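Local coordinates for kinase-associated protein B (Bacillus cereus, PDB 1Y71), which is of unknown function but probably associates with a kinase, and carries an SH3-like antiparallel sheet followed by two helices, at residues 13-16 and 21-24; 26-31 and 36-41; 97-102 and 119-124. All coordinates share one frame; numbering follows the deposited sequence.

Interaction 1. Residues 13-16 and 21-24; sequences IVTG and GKYI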
ATOM      1  N   ILE B  13       1.149   8.415  -7.631  1.00 20.91           N
ATOM      2  CA  ILE B  13       0.496   7.103  -7.493  1.00 21.31           C
ATOM      3  C   ILE B  13      -0.489   6.883  -8.636  1.00 21.18           C
ATOM      4  O   ILE B  13      -1.346   7.741  -8.906  1.00 20.70           O
ATOM      5  CB  ILE B  13      -0.212   6.927  -6.125  1.00 20.53           C
ATOM      6  CG1 ILE B  13       0.766   7.235  -4.987  1.00 24.37           C
ATOM      7  CG2 ILE B  13      -0.763   5.505  -5.988  1.00 20.78           C
ATOM      8  CD1 ILE B  13       2.084   6.403  -5.065  1.00 26.46           C
ATOM      9  N   VAL B  14      -0.342   5.748  -9.321  1.00 20.20           N
ATOM     10  CA  VAL B  14      -1.110   5.465 -10.551  1.00 21.26           C
ATOM     11  C   VAL B  14      -1.530   3.996 -10.603  1.00 20.21           C
ATOM     12  O   VAL B  14      -1.098   3.214  -9.789  1.00 19.45           O
ATOM     13  CB  VAL B  14      -0.262   5.789 -11.802  1.00 20.77           C
ATOM     14  CG1 VAL B  14       0.067   7.318 -11.868  1.00 21.99           C
ATOM     15  CG2 VAL B  14       1.032   4.912 -11.815  1.00 22.79           C
ATOM     16  N   THR B  15      -2.429   3.646 -11.523  1.00 21.34           N
ATOM     17  CA  THR B  15      -2.648   2.268 -11.892  1.00 21.84           C
ATOM     18  C   THR B  15      -1.957   2.096 -13.254  1.00 22.74           C
ATOM     19  O   THR B  15      -1.797   3.075 -14.006  1.00 24.29           O
ATOM     20  CB  THR B  15      -4.163   1.920 -12.035  1.00 22.25           C
ATOM     21  OG1 THR B  15      -4.731   2.787 -13.007  1.00 22.01           O
ATOM     22  CG2 THR B  15      -4.953   2.108 -10.712  1.00 20.59           C
ATOM     23  N   GLY B  16      -1.528   0.867 -13.557  1.00 23.44           N
ATOM     24  CA  GLY B  16      -0.855   0.541 -14.815  1.00 22.16           C
ATOM     25  C   GLY B  16      -1.313  -0.837 -15.271  1.00 22.62           C
ATOM     26  O   GLY B  16      -1.476  -1.767 -14.459  1.00 22.03           O
ATOM     27  N   GLY B  21      -2.209  -7.724 -16.890  1.00 21.80           N
ATOM     28  CA  GLY B  21      -2.286  -7.552 -15.446  1.00 20.38           C
ATOM     29  C   GLY B  21      -2.608  -6.078 -15.197  1.00 20.89           C
ATOM     30  O   GLY B  21      -2.396  -5.234 -16.061  1.00 20.12           O
ATOM     31  N   LYS B  22      -3.135  -5.774 -14.028  1.00 20.02           N
ATOM     32  CA  LYS B  22      -3.358  -4.378 -13.634  1.00 21.03           C
ATOM     33  C   LYS B  22      -2.819  -4.173 -12.237  1.00 20.83           C
ATOM     34  O   LYS B  22      -3.095  -4.988 -11.336  1.00 21.48           O
ATOM     35  CB  LYS B  22      -4.849  -4.008 -13.686  1.00 21.28           C
ATOM     36  CG  LYS B  22      -5.053  -2.499 -13.553  1.00 21.67           C
ATOM     37  CD  LYS B  22      -6.562  -2.076 -13.768  1.00 24.18           C
ATOM     38  CE  LYS B  22      -6.680  -0.570 -13.941  1.00 25.54           C
ATOM     39  NZ  LYS B  22      -8.123  -0.200 -14.154  1.00 30.75           N
ATOM     40  N   TYR B  23      -2.056  -3.086 -12.065  1.00 20.58           N
ATOM     41  CA  TYR B  23      -1.295  -2.818 -10.842  1.00 20.35           C
ATOM     42  C   TYR B  23      -1.498  -1.400 -10.317  1.00 20.56           C
ATOM     43  O   TYR B  23      -1.794  -0.477 -11.075  1.00 21.83           O
ATOM     44  CB  TYR B  23       0.236  -3.025 -11.128  1.00 18.83           C
ATOM     45  CG  TYR B  23       0.532  -4.409 -11.687  1.00 18.85           C
ATOM     46  CD1 TYR B  23       0.747  -5.474 -10.840  1.00 17.13           C
ATOM     47  CD2 TYR B  23       0.466  -4.667 -13.068  1.00 17.21           C
ATOM     48  CE1 TYR B  23       0.974  -6.754 -11.342  1.00 21.31           C
ATOM     49  CE2 TYR B  23       0.685  -5.938 -13.575  1.00 19.63           C
ATOM     50  CZ  TYR B  23       0.948  -6.976 -12.713  1.00 18.39           C
ATOM     51  OH  TYR B  23       1.152  -8.255 -13.192  1.00 19.82           O
ATOM     52  N   ILE B  24      -1.315  -1.230  -9.013  1.00 19.76           N
ATOM     53  CA  ILE B  24      -1.120   0.107  -8.431  1.00 20.25           C
ATOM     54  C   ILE B  24       0.369   0.267  -8.275  1.00 19.47           C
ATOM     55  O   ILE B  24       1.074  -0.668  -7.821  1.00 19.13           O
ATOM     56  CB  ILE B  24      -1.854   0.246  -7.073  1.00 18.69           C
ATOM     57  CG1 ILE B  24      -3.357   0.178  -7.331  1.00 18.68           C
ATOM     58  CG2 ILE B  24      -1.373   1.504  -6.269  1.00 20.90           C
ATOM     59  CD1 ILE B  24      -4.203  -0.232  -6.131  1.00 18.37           C
TER

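Interaction 2. Residues 26-31 and 36-41; sequences EVTNSR and VVKVLA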
ATOM      1  N   GLU B  26       3.949   3.430  -8.480  1.00 21.19           N
ATOM      2  CA  GLU B  26       4.429   4.793  -8.366  1.00 22.29           C
ATOM      3  C   GLU B  26       5.256   5.162  -9.604  1.00 21.28           C
ATOM      4  O   GLU B  26       6.104   4.385 -10.032  1.00 21.61           O
ATOM      5  CB  GLU B  26       5.245   4.924  -7.065  1.00 21.95           C
ATOM      6  CG  GLU B  26       5.806   6.303  -6.830  1.00 25.59           C
ATOM      7  CD  GLU B  26       6.864   6.325  -5.760  1.00 28.19           C
ATOM      8  OE1 GLU B  26       7.302   5.247  -5.288  1.00 25.84           O
ATOM      9  OE2 GLU B  26       7.272   7.448  -5.410  1.00 30.01           O
ATOM     10  N   VAL B  27       4.967   6.302 -10.214  1.00 20.70           N
ATOM     11  CA  VAL B  27       5.771   6.760 -11.348  1.00 21.94           C
ATOM     12  C   VAL B  27       7.176   7.094 -10.836  1.00 23.41           C
ATOM     13  O   VAL B  27       7.323   7.888  -9.908  1.00 24.11           O
ATOM     14  CB  VAL B  27       5.116   7.966 -12.064  1.00 21.34           C
ATOM     15  CG1 VAL B  27       6.060   8.580 -13.129  1.00 21.57           C
ATOM     16  CG2 VAL B  27       3.766   7.545 -12.687  1.00 20.76           C
ATOM     17  N   THR B  28       8.193   6.447 -11.398  1.00 25.79           N
ATOM     18  CA  THR B  28       9.579   6.728 -11.002  1.00 28.42           C
ATOM     19  C   THR B  28      10.431   7.362 -12.123  1.00 30.18           C
ATOM     20  O   THR B  28      11.530   7.853 -11.867  1.00 29.93           O
ATOM     21  CB  THR B  28      10.301   5.485 -10.428  1.00 28.12           C
ATOM     22  OG1 THR B  28      10.471   4.516 -11.453  1.00 30.59           O
ATOM     23  CG2 THR B  28       9.507   4.848  -9.261  1.00 30.06           C
ATOM     24  N   ASN B  29       9.929   7.352 -13.349  1.00 32.72           N
ATOM     25  CA  ASN B  29      10.613   8.022 -14.465  1.00 35.47           C
ATOM     26  C   ASN B  29       9.638   8.153 -15.634  1.00 36.73           C
ATOM     27  O   ASN B  29       8.729   7.330 -15.795  1.00 35.16           O
ATOM     28  CB  ASN B  29      11.885   7.244 -14.883  1.00 35.90           C
ATOM     29  CG  ASN B  29      12.920   8.101 -15.654  1.00 39.77           C
ATOM     30  OD1 ASN B  29      13.024   9.328 -15.480  1.00 42.64           O
ATOM     31  ND2 ASN B  29      13.712   7.433 -16.497  1.00 42.48           N
ATOM     32  N   SER B  30       9.841   9.206 -16.426  1.00 38.78           N
ATOM     33  CA  SER B  30       9.112   9.436 -17.662  1.00 41.24           C
ATOM     34  C   SER B  30      10.071   9.292 -18.837  1.00 42.43           C
ATOM     35  O   SER B  30      11.303   9.326 -18.684  1.00 42.79           O
ATOM     36  CB  SER B  30       8.522  10.852 -17.707  1.00 41.56           C
ATOM     37  OG  SER B  30       7.704  11.150 -16.587  1.00 43.56           O
ATOM     38  N   ARG B  31       9.475   9.151 -20.011  1.00 43.77           N
ATOM     39  CA  ARG B  31      10.171   9.073 -21.284  1.00 45.29           C
ATOM     40  C   ARG B  31       9.060   9.128 -22.309  1.00 44.42           C
ATOM     41  O   ARG B  31       7.940   8.735 -22.002  1.00 44.59           O
ATOM     42  CB  ARG B  31      10.912   7.735 -21.396  1.00 45.51           C
ATOM     43  CG  ARG B  31      11.091   7.168 -22.821  1.00 47.51           C
ATOM     44  CD  ARG B  31      11.857   5.848 -22.790  1.00 47.91           C
ATOM     45  NE  ARG B  31      11.180   4.856 -21.953  1.00 53.05           N
ATOM     46  CZ  ARG B  31      11.357   4.714 -20.640  1.00 54.97           C
ATOM     47  NH1 ARG B  31      12.197   5.498 -19.969  1.00 55.66           N
ATOM     48  NH2 ARG B  31      10.675   3.780 -19.991  1.00 57.14           N
ATOM     49  N   VAL B  36       7.995   4.630 -16.345  1.00 28.88           N
ATOM     50  CA  VAL B  36       8.507   3.557 -15.532  1.00 28.03           C
ATOM     51  C   VAL B  36       7.644   3.599 -14.267  1.00 27.23           C
ATOM     52  O   VAL B  36       7.506   4.662 -13.634  1.00 26.40           O
ATOM     53  CB  VAL B  36      10.029   3.705 -15.201  1.00 27.98           C
ATOM     54  CG1 VAL B  36      10.489   2.523 -14.414  1.00 28.84           C
ATOM     55  CG2 VAL B  36      10.861   3.808 -16.516  1.00 28.85           C
ATOM     56  N   VAL B  37       7.039   2.453 -13.939  1.00 25.28           N
ATOM     57  CA  VAL B  37       6.150   2.327 -12.775  1.00 23.77           C
ATOM     58  C   VAL B  37       6.746   1.304 -11.808  1.00 23.55           C
ATOM     59  O   VAL B  37       7.048   0.161 -12.207  1.00 22.03           O
ATOM     60  CB  VAL B  37       4.693   1.919 -13.243  1.00 24.88           C
ATOM     61  CG1 VAL B  37       3.749   1.613 -12.058  1.00 24.97           C
ATOM     62  CG2 VAL B  37       4.086   3.018 -14.152  1.00 23.95           C
ATOM     63  N   LYS B  38       6.921   1.718 -10.551  1.00 21.64           N
ATOM     64  CA  LYS B  38       7.308   0.820  -9.480  1.00 22.14           C
ATOM     65  C   LYS B  38       6.050   0.195  -8.899  1.00 21.23           C
ATOM     66  O   LYS B  38       5.197   0.891  -8.327  1.00 19.32           O
ATOM     67  CB  LYS B  38       8.104   1.577  -8.408  1.00 22.26           C
ATOM     68  CG  LYS B  38       8.673   0.744  -7.232  1.00 26.75           C
ATOM     69  CD  LYS B  38       8.866   1.639  -5.973  1.00 26.00           C
ATOM     70  CE  LYS B  38      10.168   2.421  -5.893  1.00 35.16           C
ATOM     71  NZ  LYS B  38      10.090   3.527  -4.806  1.00 33.61           N
ATOM     72  N   VAL B  39       5.960  -1.126  -9.007  1.00 19.14           N
ATOM     73  CA  VAL B  39       4.750  -1.862  -8.610  1.00 18.16           C
ATOM     74  C   VAL B  39       4.618  -1.893  -7.080  1.00 18.18           C
ATOM     75  O   VAL B  39       5.557  -2.265  -6.355  1.00 16.69           O
ATOM     76  CB  VAL B  39       4.746  -3.303  -9.183  1.00 18.57           C
ATOM     77  CG1 VAL B  39       3.583  -4.145  -8.626  1.00 15.26           C
ATOM     78  CG2 VAL B  39       4.698  -3.277 -10.677  1.00 16.90           C
ATOM     79  N   LEU B  40       3.441  -1.500  -6.594  1.00 16.51           N
ATOM     80  CA  LEU B  40       3.160  -1.560  -5.152  1.00 17.58           C
ATOM     81  C   LEU B  40       2.073  -2.557  -4.743  1.00 18.40           C
ATOM     82  O   LEU B  40       2.063  -3.055  -3.599  1.00 18.34           O
ATOM     83  CB  LEU B  40       2.798  -0.167  -4.627  1.00 16.76           C
ATOM     84  CG  LEU B  40       3.872   0.893  -4.821  1.00 19.46           C
ATOM     85  CD1 LEU B  40       3.307   2.299  -4.494  1.00 18.38           C
ATOM     86  CD2 LEU B  40       5.196   0.619  -4.026  1.00 21.05           C
ATOM     87  N   ALA B  41       1.123  -2.799  -5.652  1.00 18.34           N
ATOM     88  CA  ALA B  41       0.015  -3.693  -5.371  1.00 19.13           C
ATOM     89  C   ALA B  41      -0.540  -4.246  -6.666  1.00 19.79           C
ATOM     90  O   ALA B  41      -0.341  -3.651  -7.728  1.00 20.32           O
ATOM     91  CB  ALA B  41      -1.073  -2.983  -4.597  1.00 18.16           C
TER

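Interaction 3. Residues 97-102 and 119-124; sequences LALETQ and ETLQQL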
ATOM      1  N   LEU B  97      -5.787 -11.707  -3.181  1.00 22.54           N
ATOM      2  CA  LEU B  97      -7.121 -11.300  -3.647  1.00 23.10           C
ATOM      3  C   LEU B  97      -7.288 -11.363  -5.156  1.00 22.35           C
ATOM      4  O   LEU B  97      -8.223 -12.021  -5.652  1.00 23.67           O
ATOM      5  CB  LEU B  97      -7.476  -9.898  -3.150  1.00 23.18           C
ATOM      6  CG  LEU B  97      -8.849  -9.335  -3.550  1.00 27.05           C
ATOM      7  CD1 LEU B  97      -9.988 -10.124  -2.870  1.00 30.14           C
ATOM      8  CD2 LEU B  97      -8.984  -7.840  -3.224  1.00 26.87           C
ATOM      9  N   ALA B  98      -6.394 -10.711  -5.892  1.00 21.59           N
ATOM     10  CA  ALA B  98      -6.423 -10.709  -7.356  1.00 21.99           C
ATOM     11  C   ALA B  98      -6.509 -12.152  -7.931  1.00 22.36           C
ATOM     12  O   ALA B  98      -7.279 -12.461  -8.855  1.00 21.48           O
ATOM     13  CB  ALA B  98      -5.182  -9.984  -7.901  1.00 22.12           C
ATOM     14  N   LEU B  99      -5.730 -13.036  -7.350  1.00 23.63           N
ATOM     15  CA  LEU B  99      -5.687 -14.414  -7.768  1.00 25.60           C
ATOM     16  C   LEU B  99      -6.994 -15.158  -7.472  1.00 26.04           C
ATOM     17  O   LEU B  99      -7.507 -15.902  -8.325  1.00 24.62           O
ATOM     18  CB  LEU B  99      -4.525 -15.110  -7.068  1.00 25.82           C
ATOM     19  CG  LEU B  99      -4.053 -16.415  -7.669  1.00 28.27           C
ATOM     20  CD1 LEU B  99      -3.562 -16.164  -9.072  1.00 28.26           C
ATOM     21  CD2 LEU B  99      -2.904 -17.002  -6.755  1.00 28.95           C
ATOM     22  N   GLU B 100      -7.525 -14.956  -6.273  1.00 26.43           N
ATOM     23  CA  GLU B 100      -8.801 -15.606  -5.907  1.00 28.25           C
ATOM     24  C   GLU B 100      -9.923 -15.119  -6.823  1.00 27.71           C
ATOM     25  O   GLU B 100     -10.742 -15.931  -7.319  1.00 26.87           O
ATOM     26  CB  GLU B 100      -9.134 -15.432  -4.424  1.00 28.86           C
ATOM     27  CG  GLU B 100      -8.290 -16.375  -3.553  1.00 34.73           C
ATOM     28  CD  GLU B 100      -8.091 -15.899  -2.128  1.00 40.97           C
ATOM     29  OE1 GLU B 100      -8.659 -14.837  -1.739  1.00 44.56           O
ATOM     30  OE2 GLU B 100      -7.354 -16.604  -1.386  1.00 44.06           O
ATOM     31  N   THR B 101      -9.910 -13.816  -7.122  1.00 26.60           N
ATOM     32  CA  THR B 101     -10.876 -13.213  -8.053  1.00 26.23           C
ATOM     33  C   THR B 101     -10.832 -13.853  -9.436  1.00 26.24           C
ATOM     34  O   THR B 101     -11.886 -14.244  -9.992  1.00 26.02           O
ATOM     35  CB  THR B 101     -10.702 -11.656  -8.118  1.00 25.57           C
ATOM     36  OG1 THR B 101     -11.003 -11.133  -6.837  1.00 25.27           O
ATOM     37  CG2 THR B 101     -11.596 -10.964  -9.162  1.00 26.43           C
ATOM     38  N   GLN B 102      -9.627 -13.992  -9.978  1.00 25.17           N
ATOM     39  CA  GLN B 102      -9.454 -14.595 -11.282  1.00 25.62           C
ATOM     40  C   GLN B 102      -9.903 -16.060 -11.292  1.00 26.30           C
ATOM     41  O   GLN B 102     -10.563 -16.521 -12.241  1.00 25.12           O
ATOM     42  CB  GLN B 102      -8.002 -14.525 -11.728  1.00 24.94           C
ATOM     43  CG  GLN B 102      -7.787 -15.016 -13.177  1.00 26.35           C
ATOM     44  CD  GLN B 102      -6.361 -14.853 -13.614  1.00 26.30           C
ATOM     45  OE1 GLN B 102      -5.476 -14.602 -12.791  1.00 28.12           O
ATOM     46  NE2 GLN B 102      -6.125 -14.936 -14.901  1.00 26.05           N
ATOM     47  N   GLU B 119      -5.926 -24.695 -13.369  1.00 33.62           N
ATOM     48  CA  GLU B 119      -4.745 -25.510 -13.019  1.00 35.00           C
ATOM     49  C   GLU B 119      -3.516 -24.631 -12.788  1.00 34.83           C
ATOM     50  O   GLU B 119      -2.797 -24.721 -11.775  1.00 35.42           O
ATOM     51  CB  GLU B 119      -4.387 -26.436 -14.184  1.00 35.50           C
ATOM     52  CG  GLU B 119      -5.493 -27.324 -14.764  1.00 38.74           C
ATOM     53  CD  GLU B 119      -4.932 -28.536 -15.546  1.00 38.21           C
ATOM     54  OE1 GLU B 119      -3.932 -29.121 -15.073  1.00 42.58           O
ATOM     55  OE2 GLU B 119      -5.488 -28.912 -16.620  1.00 42.68           O
ATOM     56  N   THR B 120      -3.263 -23.804 -13.785  1.00 34.71           N
ATOM     57  CA  THR B 120      -2.129 -22.891 -13.796  1.00 34.74           C
ATOM     58  C   THR B 120      -2.122 -21.938 -12.604  1.00 33.49           C
ATOM     59  O   THR B 120      -1.092 -21.792 -11.935  1.00 33.37           O
ATOM     60  CB  THR B 120      -2.110 -22.137 -15.125  1.00 34.77           C
ATOM     61  OG1 THR B 120      -1.984 -23.116 -16.157  1.00 35.21           O
ATOM     62  CG2 THR B 120      -0.943 -21.193 -15.209  1.00 35.56           C
ATOM     63  N   LEU B 121      -3.265 -21.315 -12.326  1.00 32.13           N
ATOM     64  CA  LEU B 121      -3.386 -20.394 -11.189  1.00 31.09           C
ATOM     65  C   LEU B 121      -3.243 -21.095  -9.859  1.00 31.86           C
ATOM     66  O   LEU B 121      -2.679 -20.532  -8.924  1.00 29.93           O
ATOM     67  CB  LEU B 121      -4.692 -19.593 -11.243  1.00 30.74           C
ATOM     68  CG  LEU B 121      -4.898 -18.763 -12.529  1.00 29.30           C
ATOM     69  CD1 LEU B 121      -6.340 -18.389 -12.749  1.00 27.53           C
ATOM     70  CD2 LEU B 121      -3.996 -17.529 -12.526  1.00 30.25           C
ATOM     71  N   GLN B 122      -3.752 -22.326  -9.770  1.00 33.30           N
ATOM     72  CA  GLN B 122      -3.623 -23.095  -8.520  1.00 35.42           C
ATOM     73  C   GLN B 122      -2.140 -23.307  -8.164  1.00 35.70           C
ATOM     74  O   GLN B 122      -1.747 -23.153  -7.017  1.00 36.66           O
ATOM     75  CB  GLN B 122      -4.378 -24.432  -8.588  1.00 35.09           C
ATOM     76  CG  GLN B 122      -5.900 -24.315  -8.523  1.00 36.23           C
ATOM     77  CD  GLN B 122      -6.619 -25.639  -8.823  1.00 37.39           C
ATOM     78  OE1 GLN B 122      -6.331 -26.320  -9.823  1.00 41.67           O
ATOM     79  NE2 GLN B 122      -7.564 -26.008  -7.952  1.00 40.80           N
ATOM     80  N   GLN B 123      -1.326 -23.630  -9.159  1.00 36.61           N
ATOM     81  CA  GLN B 123       0.109 -23.780  -8.952  1.00 37.41           C
ATOM     82  C   GLN B 123       0.777 -22.458  -8.619  1.00 37.54           C
ATOM     83  O   GLN B 123       1.615 -22.397  -7.699  1.00 37.95           O
ATOM     84  CB  GLN B 123       0.795 -24.385 -10.182  1.00 37.62           C
ATOM     85  CG  GLN B 123       2.268 -24.768  -9.943  1.00 38.96           C
ATOM     86  CD  GLN B 123       2.452 -25.651  -8.713  1.00 41.50           C
ATOM     87  OE1 GLN B 123       1.708 -26.609  -8.515  1.00 41.29           O
ATOM     88  NE2 GLN B 123       3.437 -25.314  -7.867  1.00 41.88           N
ATOM     89  N   LEU B 124       0.448 -21.422  -9.389  1.00 36.65           N
ATOM     90  CA  LEU B 124       1.008 -20.084  -9.150  1.00 37.16           C
ATOM     91  C   LEU B 124       0.801 -19.653  -7.696  1.00 36.90           C
ATOM     92  O   LEU B 124       1.702 -19.096  -7.066  1.00 36.55           O
ATOM     93  CB  LEU B 124       0.402 -19.054 -10.098  1.00 36.69           C
ATOM     94  CG  LEU B 124       1.063 -18.803 -11.447  1.00 37.17           C
ATOM     95  CD1 LEU B 124       0.282 -17.747 -12.152  1.00 36.02           C
ATOM     96  CD2 LEU B 124       2.526 -18.374 -11.278  1.00 37.91           C
TER

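Interaction 1. Residues 13-16 and 21-24
Gly16 and Tyr23 form the tight end of this antiparallel beta hairpin, which joins strands 13-18 and 21-31 in the five-stranded antiparallel sheet of this chain, consistent with the SH3 clan of its family. They are a hydrogen-bonded pair. Gly16 N donates to Tyr23 O at 2.8 Å, and Tyr23 N returns the bond to Gly16 O, also at 2.8 Å. Gly16 O also receives the CA-H of Lys22. One step along, Thr15 and Ile24 make a non-hydrogen-bonded pair with their CA atoms 4.4 Å apart. Here the backbones come very close: Thr15 CA lies 3.0 Å from Tyr23 O as a CA-H...O contact. Tyr23 O thus takes both an N-H and a C-H from the facing strand.

The side chains meet less closely. Thr15 and Ile24 share one face, where Thr15 CG2 is 4.2 Å from Ile24 CG1. Ile13 CG2 reaches Ile24 CG2 at 4.1 Å on the same hairpin. The loosest side is that of Lys22, which is partly exposed. Its chain is extended, with CG anti to the backbone N (chi1 -169°), and its CE passes Thr15 OG1 at 4.0 Å.

Tyr23 points to the other face and leads away from strand 13-18. Its OH is hydrogen-bonded to Leu68 N, which ties the ring to the loop before strand 73-77. Val39 and Val42 also pack against it. Gly16 O lies at the edge of the Tyr23 ring, near its plane, 3.8 Å from Tyr23 CD2.

Interaction 2. Residues 26-31 and 36-41
Glu26 and Lys38 pair in this antiparallel beta hairpin through two backbone bonds, Glu26 N to Lys38 O and Lys38 N to Glu26 O, both 2.8 Å. The two side chains run alongside each other in the same direction. Lys38 NZ forms a salt bridge with Glu26 OE1 at 3.3 Å; the hydrogen bond in it is weak. Glu26 OE2 comes close to Glu26 OE2 of the second subunit, so the lysine may ease a crowding of negative charge there.

After Val27 the register slips by one residue, a beta bulge. Thr28 N donates to Val36 O at 2.9 Å. Val36 N, in turn, donates to Asn29 O at 2.9 Å. Asn29 N between them is buried and finds no partner. Thr28 OG1 touches Val36 CG1 at 3.6 Å and bonds weakly to Gln73 OE1. Arg31 bends at chi3 (58°), and the edge of its guanidinium meets Val36 CG2, 3.5 Å from Arg31 NH2. That nitrogen is satisfied by Asn75 OD1.

Strands 13-18 and 73-77 flank the hairpin in the sheet. Lys38 and Leu40 pack on the second subunit, while Tyr91 and Ser94 of helix 91-104 touch Val39 and Ala41.

Interaction 3. Residues 97-102 and 119-124
Leu121 of helix 112-127 packs against Leu99 and Gln102, which lie one turn apart on helix 91-104. This is helix-to-helix packing in the C-terminal part of the chain, with no hydrogen bond between the two segments. The second subunit does not reach either of them.

Leu99 and Leu121 pass each other, running opposite ways. They touch methyl to methyl, Leu99 CD1 to Leu121 CD2, at 3.7 Å. The other methyl of Leu99, CD2, lies 4.1 Å from Leu121 O, so this leucine also reaches the backbone of the facing helix.

Gln102 meets Leu121 at about a right angle. Its CG is anti to the backbone N (chi1 -174°) and the chain runs on extended, which carries the amide across to Leu121. Both leucine methyls lie over one face of that amide. Leu121 CD1 is 3.6 Å from Gln102 CD, and Leu121 CD2 is 3.3 Å from Gln102 OE1. The flat group is thus covered by aliphatic carbon while its polar atoms bond to other partners. Gln102 NE2 donates to Pro46 O, and Gln102 OE1 has a weak hydrogen bond with His45 ND1. These bonds help to fix the rotation of the amide.

Pro46 and His45 belong to the loop that follows strand 34-42. Thr120 and Leu124 pack on Gln48 of the same loop, which therefore touches both helices.

Overall arrangement
From the N terminus, interaction 1 closes the short turn between strands 13-18 and 21-31. The chain runs on along strand 21-31, and interaction 2 closes the next turn, to strand 34-42. The two hairpins share that middle strand and touch directly: Ile24 probably exchanges backbone hydrogen bonds with Leu40 and Ala41, which both face it as a classic beta bulge. Strands 73-77 and 81-83 then flank the three at the sheet's two edges. Interaction 3 comes last and closes the connection between helices 91-104 and 112-127. All three are in series, and none nests in or crosses another. Interaction 3 touches neither of the other two contacts; its nearest atoms are about 6 Å from interaction 1.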